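PDB 3KMI: putative membrane protein COG4129 from Clostridium difficile, which is of unknown function but probably exports aromatic acids across the cell membrane, this chain being its C-terminal domain. Local coordinates for residues K15-E20 with S50-S55; V24-A29 with F111-G116; D86-L91 with K165-N170. One frame throughout, in Å; residues are numbered along the deposited sequence. Where two conformers were deposited one is given.

Contact 1: residues K15-E20 with S50-S55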
ATOM      1  N   LYS A  15     -17.471 -14.071   3.308  1.00 19.71           N
ATOM      2  CA  LYS A  15     -17.464 -14.677   1.972  1.00 19.26           C
ATOM      3  C   LYS A  15     -17.927 -13.690   0.875  1.00 18.22           C
ATOM      4  O   LYS A  15     -17.300 -13.574  -0.183  1.00 17.35           O
ATOM      5  CB  LYS A  15     -18.404 -15.883   1.979  1.00 19.96           C
ATOM      6  CG  LYS A  15     -18.609 -16.536   0.636  1.00 23.27           C
ATOM      7  CD  LYS A  15     -17.399 -17.360   0.209  1.00 28.88           C
ATOM      8  CE  LYS A  15     -17.784 -18.422  -0.838  1.00 31.49           C
ATOM      9  NZ  LYS A  15     -18.710 -19.485  -0.301  1.00 33.23           N
ATOM     10  N   LYS A  16     -19.030 -12.991   1.137  1.00 16.18           N
ATOM     11  CA  LYS A  16     -19.541 -12.010   0.191  1.00 15.55           C
ATOM     12  C   LYS A  16     -18.559 -10.835  -0.006  1.00 14.10           C
ATOM     13  O   LYS A  16     -18.362 -10.367  -1.134  1.00 12.53           O
ATOM     14  CB  LYS A  16     -20.932 -11.540   0.616  1.00 16.11           C
ATOM     15  CG  LYS A  16     -21.572 -10.519  -0.327  1.00 18.19           C
ATOM     16  CD  LYS A  16     -23.070 -10.399  -0.125  1.00 26.12           C
ATOM     17  CE  LYS A  16     -23.431  -9.379   0.970  1.00 29.84           C
ATOM     18  NZ  LYS A  16     -24.899  -9.073   1.099  1.00 32.84           N
ATOM     19  N   LEU A  17     -17.960 -10.336   1.080  1.00 13.12           N
ATOM     20  CA  LEU A  17     -16.962  -9.256   0.975  1.00 13.46           C
ATOM     21  C   LEU A  17     -15.751  -9.685   0.126  1.00 13.37           C
ATOM     22  O   LEU A  17     -15.305  -8.931  -0.731  1.00 13.73           O
ATOM     23  CB  LEU A  17     -16.460  -8.814   2.361  1.00 13.92           C
ATOM     24  CG  LEU A  17     -17.473  -7.958   3.129  1.00 16.58           C
ATOM     25  CD1 LEU A  17     -17.300  -8.148   4.621  1.00 18.19           C
ATOM     26  CD2 LEU A  17     -17.317  -6.489   2.738  1.00 17.84           C
ATOM     27  N   GLN A  18     -15.240 -10.881   0.372  1.00 13.58           N
ATOM     28  CA  GLN A  18     -14.177 -11.421  -0.471  1.00 14.29           C
ATOM     29  C   GLN A  18     -14.568 -11.482  -1.949  1.00 13.95           C
ATOM     30  O   GLN A  18     -13.772 -11.165  -2.822  1.00 13.45           O
ATOM     31  CB  GLN A  18     -13.727 -12.790   0.017  1.00 15.13           C
ATOM     32  CG  GLN A  18     -12.555 -13.358  -0.804  1.00 17.30           C
ATOM     33  CD  GLN A  18     -12.041 -14.681  -0.271  1.00 24.15           C
ATOM     34  OE1 GLN A  18     -11.543 -14.755   0.858  1.00 27.18           O
ATOM     35  NE2 GLN A  18     -12.145 -15.737  -1.083  1.00 25.03           N
ATOM     36  N   GLU A  19     -15.788 -11.942  -2.212  1.00 13.68           N
ATOM     37  CA  GLU A  19     -16.283 -12.049  -3.573  1.00 12.88           C
ATOM     38  C   GLU A  19     -16.343 -10.648  -4.209  1.00 11.48           C
ATOM     39  O   GLU A  19     -15.932 -10.482  -5.335  1.00  9.81           O
ATOM     40  CB  GLU A  19     -17.647 -12.749  -3.584  1.00 12.82           C
ATOM     41  CG  GLU A  19     -17.579 -14.174  -3.017  1.00 16.21           C
ATOM     42  CD  GLU A  19     -18.949 -14.871  -2.845  1.00 20.15           C
ATOM     43  OE1 GLU A  19     -20.007 -14.230  -2.989  1.00 20.99           O
ATOM     44  OE2 GLU A  19     -18.952 -16.077  -2.539  1.00 22.99           O
ATOM     45  N   GLU A  20     -16.800  -9.642  -3.472  1.00 10.31           N
ATOM     46  CA  GLU A  20     -16.808  -8.278  -3.987  1.00 11.57           C
ATOM     47  C   GLU A  20     -15.434  -7.674  -4.228  1.00 10.11           C
ATOM     48  O   GLU A  20     -15.252  -6.929  -5.187  1.00 11.20           O
ATOM     49  CB  GLU A  20     -17.731  -7.354  -3.156  1.00 11.48           C
ATOM     50  CG  GLU A  20     -19.188  -7.806  -3.373  1.00 15.09           C
ATOM     51  CD  GLU A  20     -20.224  -7.004  -2.616  1.00 19.69           C
ATOM     52  OE1 GLU A  20     -19.857  -6.010  -1.947  1.00 18.92           O
ATOM     53  OE2 GLU A  20     -21.412  -7.398  -2.678  1.00 18.56           O
ATOM     54  N   SER A  50     -20.126   0.064   0.049  1.00 13.06           N
ATOM     55  CA  SER A  50     -21.429   0.103   0.756  1.00 13.18           C
ATOM     56  C   SER A  50     -21.600  -1.145   1.663  1.00 12.24           C
ATOM     57  O   SER A  50     -22.154  -1.054   2.774  1.00 11.62           O
ATOM     58  CB  SER A  50     -22.595   0.238  -0.217  1.00 12.99           C
ATOM     59  OG  SER A  50     -22.471   1.415  -0.973  1.00 15.58           O
ATOM     60  N   LEU A  51     -21.129  -2.296   1.194  1.00 11.32           N
ATOM     61  CA  LEU A  51     -21.122  -3.529   2.029  1.00 11.45           C
ATOM     62  C   LEU A  51     -20.150  -3.507   3.201  1.00 11.76           C
ATOM     63  O   LEU A  51     -20.415  -4.104   4.292  1.00 11.56           O
ATOM     64  CB  LEU A  51     -20.822  -4.785   1.175  1.00 12.08           C
ATOM     65  CG  LEU A  51     -21.082  -6.117   1.925  1.00 14.28           C
ATOM     66  CD1 LEU A  51     -22.453  -6.219   2.529  1.00 13.60           C
ATOM     67  CD2 LEU A  51     -20.842  -7.357   1.040  1.00 16.73           C
ATOM     68  N   ILE A  52     -18.999  -2.874   2.996  1.00 11.58           N
ATOM     69  CA  ILE A  52     -18.056  -2.703   4.092  1.00 11.91           C
ATOM     70  C   ILE A  52     -18.720  -1.837   5.148  1.00 12.78           C
ATOM     71  O   ILE A  52     -18.657  -2.148   6.353  1.00 11.50           O
ATOM     72  CB  ILE A  52     -16.736  -1.997   3.608  1.00 12.07           C
ATOM     73  CG1 ILE A  52     -15.851  -3.009   2.865  1.00 12.05           C
ATOM     74  CG2 ILE A  52     -16.021  -1.332   4.824  1.00 13.13           C
ATOM     75  CD1 ILE A  52     -14.697  -2.371   1.968  1.00 12.95           C
ATOM     76  N   ASP A  53     -19.416  -0.778   4.704  1.00 12.92           N
ATOM     77  CA  ASP A  53     -20.053   0.137   5.672  1.00 14.01           C
ATOM     78  C   ASP A  53     -21.220  -0.509   6.403  1.00 13.69           C
ATOM     79  O   ASP A  53     -21.360  -0.336   7.602  1.00 13.98           O
ATOM     80  CB  ASP A  53     -20.565   1.427   5.015  1.00 13.46           C
ATOM     81  CG  ASP A  53     -19.431   2.335   4.532  1.00 15.05           C
ATOM     82  OD1 ASP A  53     -18.278   2.234   5.019  1.00 14.63           O
ATOM     83  OD2 ASP A  53     -19.703   3.143   3.631  1.00 17.76           O
ATOM     84  N   SER A  54     -22.093  -1.193   5.668  1.00 13.70           N
ATOM     85  CA  SER A  54     -23.220  -1.832   6.322  1.00 13.90           C
ATOM     86  C   SER A  54     -22.754  -2.951   7.268  1.00 13.96           C
ATOM     87  O   SER A  54     -23.335  -3.149   8.352  1.00 14.94           O
ATOM     88  CB  SER A  54     -24.288  -2.290   5.330  1.00 14.08           C
ATOM     89  OG  SER A  54     -23.779  -3.148   4.335  1.00 15.61           O
ATOM     90  N   SER A  55     -21.705  -3.668   6.886  1.00 13.81           N
ATOM     91  CA  SER A  55     -21.243  -4.761   7.709  1.00 13.79           C
ATOM     92  C   SER A  55     -20.695  -4.234   9.005  1.00 13.93           C
ATOM     93  O   SER A  55     -20.983  -4.781  10.071  1.00 14.96           O
ATOM     94  CB  SER A  55     -20.223  -5.607   6.954  1.00 14.66           C
ATOM     95  OG  SER A  55     -20.868  -6.142   5.805  1.00 15.49           O
TER

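Contact 2: residues V24-A29 with F111-G116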
ATOM      1  N   VAL A  24     -13.861  -6.448  -8.092  1.00  9.39           N
ATOM      2  CA  VAL A  24     -13.176  -5.193  -8.378  1.00  9.84           C
ATOM      3  C   VAL A  24     -11.777  -5.538  -8.915  1.00  9.43           C
ATOM      4  O   VAL A  24     -11.291  -4.884  -9.811  1.00  9.79           O
ATOM      5  CB  VAL A  24     -13.072  -4.270  -7.120  1.00 10.37           C
ATOM      6  CG1 VAL A  24     -12.201  -3.027  -7.435  1.00 11.19           C
ATOM      7  CG2 VAL A  24     -14.474  -3.831  -6.642  1.00 10.82           C
ATOM      8  N   LEU A  25     -11.112  -6.521  -8.317  1.00  8.84           N
ATOM      9  CA  LEU A  25      -9.786  -6.918  -8.800  1.00  9.26           C
ATOM     10  C   LEU A  25      -9.812  -7.324 -10.285  1.00  9.15           C
ATOM     11  O   LEU A  25      -8.950  -6.923 -11.089  1.00  8.53           O
ATOM     12  CB  LEU A  25      -9.216  -8.043  -7.901  1.00  9.37           C
ATOM     13  CG  LEU A  25      -7.780  -8.438  -8.222  1.00  9.27           C
ATOM     14  CD1 LEU A  25      -6.771  -7.368  -7.722  1.00  7.15           C
ATOM     15  CD2 LEU A  25      -7.391  -9.818  -7.599  1.00  6.15           C
ATOM     16  N   ILE A  26     -10.797  -8.131 -10.651  1.00  9.68           N
ATOM     17  CA  ILE A  26     -10.935  -8.570 -12.039  1.00  9.64           C
ATOM     18  C   ILE A  26     -11.250  -7.364 -12.964  1.00 10.69           C
ATOM     19  O   ILE A  26     -10.776  -7.309 -14.106  1.00 10.14           O
ATOM     20  CB  ILE A  26     -12.035  -9.667 -12.134  1.00  9.40           C
ATOM     21  CG1 ILE A  26     -11.537 -10.949 -11.447  1.00 10.03           C
ATOM     22  CG2 ILE A  26     -12.462  -9.911 -13.564  1.00  9.27           C
ATOM     23  CD1 ILE A  26     -12.663 -11.866 -10.903  1.00 10.29           C
ATOM     24  N   ASP A  27     -12.053  -6.414 -12.468  1.00 10.49           N
ATOM     25  CA  ASP A  27     -12.304  -5.175 -13.248  1.00 11.97           C
ATOM     26  C   ASP A  27     -10.988  -4.515 -13.555  1.00 12.11           C
ATOM     27  O   ASP A  27     -10.807  -4.038 -14.665  1.00 12.86           O
ATOM     28  CB  ASP A  27     -13.129  -4.137 -12.478  1.00 11.16           C
ATOM     29  CG  ASP A  27     -14.546  -4.552 -12.262  1.00 12.06           C
ATOM     30  OD1 ASP A  27     -15.027  -5.415 -13.010  1.00 11.68           O
ATOM     31  OD2 ASP A  27     -15.191  -3.988 -11.339  1.00 12.85           O
ATOM     32  N   ILE A  28     -10.093  -4.457 -12.557  1.00 11.06           N
ATOM     33  CA  ILE A  28      -8.745  -3.889 -12.760  1.00 11.54           C
ATOM     34  C   ILE A  28      -7.945  -4.624 -13.873  1.00 10.83           C
ATOM     35  O   ILE A  28      -7.426  -3.997 -14.829  1.00 11.02           O
ATOM     36  CB  ILE A  28      -7.960  -3.773 -11.427  1.00 11.47           C
ATOM     37  CG1 ILE A  28      -8.583  -2.651 -10.573  1.00 14.52           C
ATOM     38  CG2 ILE A  28      -6.480  -3.480 -11.687  1.00 11.58           C
ATOM     39  CD1 ILE A  28      -8.338  -2.839  -9.049  1.00 12.72           C
ATOM     40  N   ALA A  29      -7.885  -5.939 -13.786  1.00 10.51           N
ATOM     41  CA  ALA A  29      -7.214  -6.743 -14.836  1.00  9.75           C
ATOM     42  C   ALA A  29      -7.778  -6.395 -16.240  1.00 10.56           C
ATOM     43  O   ALA A  29      -7.024  -6.338 -17.211  1.00  9.61           O
ATOM     44  CB  ALA A  29      -7.368  -8.228 -14.568  1.00  8.68           C
ATOM     45  N   PHE A 111      -2.305 -12.599 -14.779  1.00  5.45           N
ATOM     46  CA  PHE A 111      -1.978 -12.987 -13.385  1.00  6.52           C
ATOM     47  C   PHE A 111      -3.042 -12.464 -12.387  1.00  6.70           C
ATOM     48  O   PHE A 111      -3.458 -13.183 -11.468  1.00  7.11           O
ATOM     49  CB  PHE A 111      -0.565 -12.506 -13.020  1.00  6.50           C
ATOM     50  CG  PHE A 111      -0.126 -12.872 -11.611  1.00  8.76           C
ATOM     51  CD1 PHE A 111      -0.107 -14.202 -11.187  1.00  9.11           C
ATOM     52  CD2 PHE A 111       0.314 -11.883 -10.736  1.00 10.81           C
ATOM     53  CE1 PHE A 111       0.314 -14.537  -9.866  1.00 10.75           C
ATOM     54  CE2 PHE A 111       0.736 -12.199  -9.432  1.00 12.15           C
ATOM     55  CZ  PHE A 111       0.718 -13.533  -8.996  1.00 12.11           C
ATOM     56  N   ILE A 112      -3.499 -11.229 -12.584  1.00  5.92           N
ATOM     57  CA  ILE A 112      -4.567 -10.663 -11.780  1.00  6.70           C
ATOM     58  C   ILE A 112      -5.905 -11.417 -11.971  1.00  7.04           C
ATOM     59  O   ILE A 112      -6.632 -11.639 -11.009  1.00  8.09           O
ATOM     60  CB  ILE A 112      -4.760  -9.124 -12.047  1.00  6.09           C
ATOM     61  CG1 ILE A 112      -3.482  -8.373 -11.633  1.00  7.62           C
ATOM     62  CG2 ILE A 112      -5.971  -8.618 -11.264  1.00  5.79           C
ATOM     63  CD1 ILE A 112      -3.380  -6.913 -12.112  1.00  8.02           C
ATOM     64  N   HIS A 113      -6.236 -11.776 -13.205  1.00  6.87           N
ATOM     65  CA  HIS A 113      -7.393 -12.672 -13.449  1.00  9.05           C
ATOM     66  C   HIS A 113      -7.264 -13.993 -12.718  1.00  7.98           C
ATOM     67  O   HIS A 113      -8.236 -14.499 -12.149  1.00  8.10           O
ATOM     68  CB  HIS A 113      -7.593 -12.973 -14.939  1.00  8.94           C
ATOM     69  CG  HIS A 113      -8.329 -11.900 -15.684  1.00 15.91           C
ATOM     70  ND1 HIS A 113      -7.794 -11.247 -16.772  1.00 20.23           N
ATOM     71  CD2 HIS A 113      -9.571 -11.381 -15.517  1.00 19.45           C
ATOM     72  CE1 HIS A 113      -8.657 -10.351 -17.222  1.00 18.07           C
ATOM     73  NE2 HIS A 113      -9.741 -10.406 -16.473  1.00 19.22           N
ATOM     74  N   LYS A 114      -6.073 -14.570 -12.766  1.00  7.34           N
ATOM     75  CA  LYS A 114      -5.819 -15.836 -12.116  1.00  7.67           C
ATOM     76  C   LYS A 114      -6.100 -15.663 -10.635  1.00  7.45           C
ATOM     77  O   LYS A 114      -6.799 -16.477 -10.008  1.00  8.30           O
ATOM     78  CB  LYS A 114      -4.383 -16.310 -12.367  1.00  6.19           C
ATOM     79  CG  LYS A 114      -4.016 -17.616 -11.661  1.00  8.44           C
ATOM     80  CD  LYS A 114      -2.585 -17.983 -11.975  1.00 11.41           C
ATOM     81  CE  LYS A 114      -2.177 -19.357 -11.454  1.00 11.18           C
ATOM     82  NZ  LYS A 114      -0.776 -19.628 -11.916  1.00  8.85           N
ATOM     83  N   ILE A 115      -5.561 -14.601 -10.070  1.00  7.85           N
ATOM     84  CA  ILE A 115      -5.786 -14.302  -8.648  1.00  8.69           C
ATOM     85  C   ILE A 115      -7.304 -14.136  -8.369  1.00  8.83           C
ATOM     86  O   ILE A 115      -7.852 -14.704  -7.413  1.00  9.72           O
ATOM     87  CB  ILE A 115      -5.006 -13.041  -8.172  1.00  9.13           C
ATOM     88  CG1 ILE A 115      -3.470 -13.234  -8.274  1.00  9.06           C
ATOM     89  CG2 ILE A 115      -5.457 -12.668  -6.728  1.00  9.85           C
ATOM     90  CD1 ILE A 115      -2.626 -11.931  -7.986  1.00 11.84           C
ATOM     91  N   GLY A 116      -7.971 -13.337  -9.179  1.00  9.28           N
ATOM     92  CA  GLY A 116      -9.376 -13.062  -8.947  1.00  9.09           C
ATOM     93  C   GLY A 116     -10.251 -14.306  -8.958  1.00  8.45           C
ATOM     94  O   GLY A 116     -11.262 -14.360  -8.247  1.00 10.29           O
TER

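Contact 3: residues D86-L91 with K165-N170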
ATOM      1  N   ASP A  86      -8.391  -0.554  -0.120  1.00  9.07           N
ATOM      2  CA  ASP A  86      -7.365   0.457  -0.365  1.00 10.10           C
ATOM      3  C   ASP A  86      -6.363   0.050  -1.480  1.00 10.81           C
ATOM      4  O   ASP A  86      -5.973   0.881  -2.303  1.00  9.30           O
ATOM      5  CB  ASP A  86      -6.595   0.796   0.935  1.00 10.18           C
ATOM      6  CG  ASP A  86      -7.452   1.567   1.953  1.00 11.51           C
ATOM      7  OD1 ASP A  86      -8.600   1.941   1.630  1.00  7.37           O
ATOM      8  OD2 ASP A  86      -7.008   1.752   3.105  1.00 11.18           O
ATOM      9  N   ILE A  87      -5.933  -1.206  -1.464  1.00 10.49           N
ATOM     10  CA  ILE A  87      -4.938  -1.704  -2.450  1.00 10.68           C
ATOM     11  C   ILE A  87      -5.585  -1.731  -3.839  1.00  9.69           C
ATOM     12  O   ILE A  87      -4.932  -1.408  -4.836  1.00 10.04           O
ATOM     13  CB  ILE A  87      -4.423  -3.101  -2.063  1.00 11.09           C
ATOM     14  CG1 ILE A  87      -3.477  -3.033  -0.859  1.00  9.26           C
ATOM     15  CG2 ILE A  87      -3.690  -3.827  -3.251  1.00  9.64           C
ATOM     16  CD1 ILE A  87      -3.259  -4.419  -0.208  1.00 13.82           C
ATOM     17  N   LEU A  88      -6.856  -2.103  -3.898  1.00  8.54           N
ATOM     18  CA  LEU A  88      -7.628  -1.995  -5.150  1.00  9.94           C
ATOM     19  C   LEU A  88      -7.625  -0.581  -5.702  1.00  9.98           C
ATOM     20  O   LEU A  88      -7.365  -0.365  -6.903  1.00  8.81           O
ATOM     21  CB  LEU A  88      -9.083  -2.489  -4.979  1.00  8.79           C
ATOM     22  CG  LEU A  88      -9.290  -3.998  -4.713  1.00 12.41           C
ATOM     23  CD1 LEU A  88     -10.754  -4.285  -4.264  1.00 10.33           C
ATOM     24  CD2 LEU A  88      -8.917  -4.825  -5.965  1.00 11.31           C
ATOM     25  N   GLU A  89      -7.919   0.384  -4.830  1.00  9.15           N
ATOM     26  CA  GLU A  89      -7.835   1.793  -5.255  1.00  9.56           C
ATOM     27  C   GLU A  89      -6.427   2.193  -5.724  1.00  8.46           C
ATOM     28  O   GLU A  89      -6.305   2.912  -6.703  1.00  6.77           O
ATOM     29  CB  GLU A  89      -8.291   2.708  -4.120  1.00 10.14           C
ATOM     30  CG  GLU A  89      -9.764   2.564  -3.871  1.00 10.49           C
ATOM     31  CD  GLU A  89     -10.260   3.558  -2.826  1.00 12.15           C
ATOM     32  OE1 GLU A  89      -9.765   3.562  -1.690  1.00 15.38           O
ATOM     33  OE2 GLU A  89     -11.117   4.345  -3.164  1.00 16.66           O
ATOM     34  N   ASN A  90      -5.389   1.732  -5.022  1.00  7.63           N
ATOM     35  CA  ASN A  90      -4.010   1.970  -5.459  1.00  8.83           C
ATOM     36  C   ASN A  90      -3.722   1.364  -6.849  1.00  8.99           C
ATOM     37  O   ASN A  90      -3.115   2.019  -7.692  1.00  8.86           O
ATOM     38  CB  ASN A  90      -3.002   1.438  -4.445  1.00  9.24           C
ATOM     39  CG  ASN A  90      -3.113   2.099  -3.082  1.00 11.91           C
ATOM     40  OD1 ASN A  90      -3.748   3.160  -2.922  1.00 13.86           O
ATOM     41  ND2 ASN A  90      -2.475   1.485  -2.090  1.00 12.28           N
ATOM     42  N   LEU A  91      -4.134   0.116  -7.059  0.50  8.45           N
ATOM     43  CA  LEU A  91      -3.963  -0.519  -8.363  0.50  8.57           C
ATOM     44  C   LEU A  91      -4.681   0.286  -9.434  0.50  9.60           C
ATOM     45  O   LEU A  91      -4.069   0.648 -10.435  0.50  9.85           O
ATOM     46  CB  LEU A  91      -4.472  -1.952  -8.328  0.50  7.54           C
ATOM     47  CG  LEU A  91      -3.564  -2.860  -7.493  0.50  2.63           C
ATOM     48  CD1 LEU A  91      -4.328  -4.102  -7.076  0.50  4.97           C
ATOM     49  CD2 LEU A  91      -2.305  -3.223  -8.261  0.50  2.78           C
ATOM     50  N   LYS A 165       1.602  -7.908  -4.032  1.00  9.91           N
ATOM     51  CA  LYS A 165       2.228  -8.735  -3.003  1.00  9.81           C
ATOM     52  C   LYS A 165       1.455  -8.581  -1.700  1.00  9.53           C
ATOM     53  O   LYS A 165       1.133  -9.562  -1.042  1.00  9.61           O
ATOM     54  CB  LYS A 165       3.702  -8.363  -2.792  1.00  9.10           C
ATOM     55  CG  LYS A 165       4.466  -9.346  -1.924  1.00 10.08           C
ATOM     56  CD  LYS A 165       5.940  -8.928  -1.818  1.00 11.13           C
ATOM     57  CE  LYS A 165       6.760  -9.902  -1.007  1.00 12.09           C
ATOM     58  NZ  LYS A 165       8.172  -9.492  -1.085  1.00 12.29           N
ATOM     59  N   GLN A 166       1.166  -7.339  -1.325  1.00 10.24           N
ATOM     60  CA  GLN A 166       0.394  -7.112  -0.100  1.00  9.69           C
ATOM     61  C   GLN A 166      -1.024  -7.654  -0.218  1.00  9.11           C
ATOM     62  O   GLN A 166      -1.521  -8.208   0.732  1.00  9.00           O
ATOM     63  CB  GLN A 166       0.369  -5.655   0.329  1.00 10.25           C
ATOM     64  CG  GLN A 166      -0.136  -5.564   1.799  1.00 13.70           C
ATOM     65  CD  GLN A 166       0.719  -6.404   2.806  1.00 18.51           C
ATOM     66  OE1 GLN A 166       1.959  -6.311   2.840  1.00 19.95           O
ATOM     67  NE2 GLN A 166       0.040  -7.199   3.636  1.00 20.03           N
ATOM     68  N   PHE A 167      -1.661  -7.519  -1.390  1.00  9.59           N
ATOM     69  CA  PHE A 167      -2.959  -8.164  -1.631  1.00  9.02           C
ATOM     70  C   PHE A 167      -2.950  -9.676  -1.346  1.00  9.85           C
ATOM     71  O   PHE A 167      -3.862 -10.216  -0.689  1.00  9.58           O
ATOM     72  CB  PHE A 167      -3.422  -7.919  -3.081  1.00  9.79           C
ATOM     73  CG  PHE A 167      -4.820  -8.394  -3.346  1.00  9.90           C
ATOM     74  CD1 PHE A 167      -5.892  -7.516  -3.206  1.00  9.63           C
ATOM     75  CD2 PHE A 167      -5.068  -9.738  -3.695  1.00  9.12           C
ATOM     76  CE1 PHE A 167      -7.165  -7.921  -3.431  1.00  8.18           C
ATOM     77  CE2 PHE A 167      -6.343 -10.175  -3.905  1.00  8.64           C
ATOM     78  CZ  PHE A 167      -7.413  -9.259  -3.782  1.00  9.01           C
ATOM     79  N   LEU A 168      -1.910 -10.364  -1.799  1.00  8.78           N
ATOM     80  CA  LEU A 168      -1.835 -11.811  -1.617  1.00  9.54           C
ATOM     81  C   LEU A 168      -1.536 -12.169  -0.170  1.00  9.79           C
ATOM     82  O   LEU A 168      -2.047 -13.163   0.325  1.00  9.98           O
ATOM     83  CB  LEU A 168      -0.793 -12.461  -2.551  1.00  8.52           C
ATOM     84  CG  LEU A 168      -1.148 -12.472  -4.051  1.00  8.33           C
ATOM     85  CD1 LEU A 168       0.099 -12.751  -4.932  1.00  4.94           C
ATOM     86  CD2 LEU A 168      -2.293 -13.483  -4.389  1.00  6.58           C
ATOM     87  N   VAL A 169      -0.745 -11.336   0.507  1.00 10.45           N
ATOM     88  CA  VAL A 169      -0.442 -11.563   1.922  1.00 11.06           C
ATOM     89  C   VAL A 169      -1.730 -11.435   2.715  1.00 10.90           C
ATOM     90  O   VAL A 169      -1.982 -12.238   3.641  1.00 10.37           O
ATOM     91  CB  VAL A 169       0.639 -10.589   2.444  1.00 11.56           C
ATOM     92  CG1 VAL A 169       0.739 -10.618   3.992  1.00 12.16           C
ATOM     93  CG2 VAL A 169       1.980 -10.898   1.778  1.00  9.72           C
ATOM     94  N   ASN A 170      -2.518 -10.426   2.347  1.00 10.10           N
ATOM     95  CA  ASN A 170      -3.812 -10.143   2.973  1.00 11.31           C
ATOM     96  C   ASN A 170      -4.821 -11.263   2.729  1.00 11.00           C
ATOM     97  O   ASN A 170      -5.556 -11.662   3.638  1.00 11.81           O
ATOM     98  CB  ASN A 170      -4.413  -8.800   2.476  1.00 10.57           C
ATOM     99  CG  ASN A 170      -3.756  -7.581   3.115  1.00 12.11           C
ATOM    100  OD1 ASN A 170      -3.082  -7.694   4.123  1.00  8.85           O
ATOM    101  ND2 ASN A 170      -3.947  -6.405   2.516  1.00  8.55           N
TER

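Contact 1: residues K15-E20 with S50-S55
The carbonyl oxygen of Leu51 accepts two hydrogen bonds from one residue a turn further on: the routine helical bond from Ser55 N and a shorter one of 2.6 Å from Ser55 OG to Leu51 O. The hydroxyl approaches at a C=O...O angle of 156°, tilted slightly from the carbonyl plane, and is thereby folded back onto its own helix. This happens where helix 41-61 runs against helix 7-33 as an antiparallel pair in an all-helical bundle, the local axes 10.6 Å apart and 159° between their directions. At that separation the contact is made by side chains, and Leu51 has the largest share in it. Its CD2 is held between the two polar side chains of one helical turn: Lys16 contributes its aliphatic part and Glu20 its carboxylate, OE1 lying 3.4 Å from Leu51 CD2 as the two side chains cross at about a right angle. On the inner side Leu17 CD2 packs against Leu51 CG at 3.9 Å and meets Ile52 CG1 at 3.8 Å. Leu17 also touches Met78 and Ile81 of helix 68-95, so the apolar half faces the bundle interior while Lys16 is exposed. The bend of Lys16 at chi3 (87°) places CE beside the leucine, and Lys16 CE reaches Leu51 CD2 at 3.3 Å, tighter than a usual carbon-carbon contact.

Contact 2: residues V24-A29 with F111-G116
Segments 24-29 and 111-116, on helices 7-33 and 103-117, run antiparallel at 163° with local axes only 8.5 Å apart, and the CA atoms of Ile26 and His113, like those of Ala29 and Ile112, approach to 5.6 Å. Such closeness goes with small residues on each helix. Ala29 sets its CB over the centre of the His113 ring, a CH-pi contact 3.6 Å from CB to the ring centroid, while Ile26 CG2 comes to the ring edge at CD2, 3.8 Å away. The imidazole is anchored by a hydrogen bond from its NE2 to Asp30 OD1, just beyond the first segment. Gly116 brings no side chain, and Ile26 packs directly on its backbone, with CG1 3.9 Å from Gly116 CA and CD1 near the carbonyl group. On the inner side Ile112 CG2 fits between Leu25 CG, at 3.5 Å, and Ala29 CB, also touching Leu25 O. Leu25 CG stands anti to its backbone N (chi1 -174°), and the branch it carries puts CD2 3.6 Å from Ile115 CG2. Around this pair of the helical bundle, Leu25 and Ile115 both meet Phe167 of helix 148-176, Leu25 and Ile28 rest on Leu88 of helix 68-95, and Phe111 packs on helix 124-140.

Contact 3: residues D86-L91 with K165-N170
Ile87 points its CB toward Phe167, the residue whose CA is nearest its own, and from there its two branches part. CG2 takes the short route and stops 4.1 Å from Phe167 CB, at the edge of the phenyl ring and near its plane. The other branch runs through CG1 to the tip, with CD1 extended away from CA by chi2 (164°). CD1 ends over the backbone of the opposing helix: it lies 3.7 Å from Phe167 N and 3.9 Å from both CB and CG of Gln166. The same methyl meets the end of Asn170 tip to tip, with Ile87 CD1 3.4 Å from Asn170 ND2. Segments 86-91 and 165-170 belong to two long antiparallel helices of the bundle, 68-95 and 148-176, whose local directions differ by 158° and whose local axes come within 10.4 Å. The amide of Asn170 is buried beside this methyl, yet its polar atoms have partners. Its ND2 is hydrogen-bonded to Gln84 OE1, while Gln84 NE2 bonds to Phe167 O, so Gln84, three residues before Ile87 on the same helix, links the two helices with both ends of its amide. On the other side Asn170 OD1 accepts a 3.2 Å hydrogen bond from Gln166 NE2. That bond is fairly straight at the hydrogen (160°) and lies in the amide plane of Gln166, although the donor stands well above the carbonyl plane of Asn170. The bend of Gln166 at chi2 places CD off the extended course, and the end of the side chain leads away from helix 68-95, its NE2 toward Asn170 OD1. Next in sequence to the isoleucine, Leu88 brings CD2 obliquely to Phe167 CE1 at 4.4 Å, and the phenyl group also touches Val21 of helix 7-33.

From the N terminus, helix 7-33 supplies the first segment of two contacts. Its segment 15-20 is met by 50-55 after 29 residues, closing contact 1; 24-29 waits 81 residues for 111-116, closing contact 2. These two loops cross. Contact 3 opens on helix 68-95, after contact 1 has closed, and ends on helix 148-176, in series with contact 1 but crossing contact 2. Contacts 2 and 3 have centres about 11 Å apart and touch mainly through Leu88, whose O lies 3.4 Å from Ile28 CD1, and where Leu25 meets Phe167. Contact 1 lies farther out, its centre about 17 Å from that of contact 2. Together they join five of the six helices.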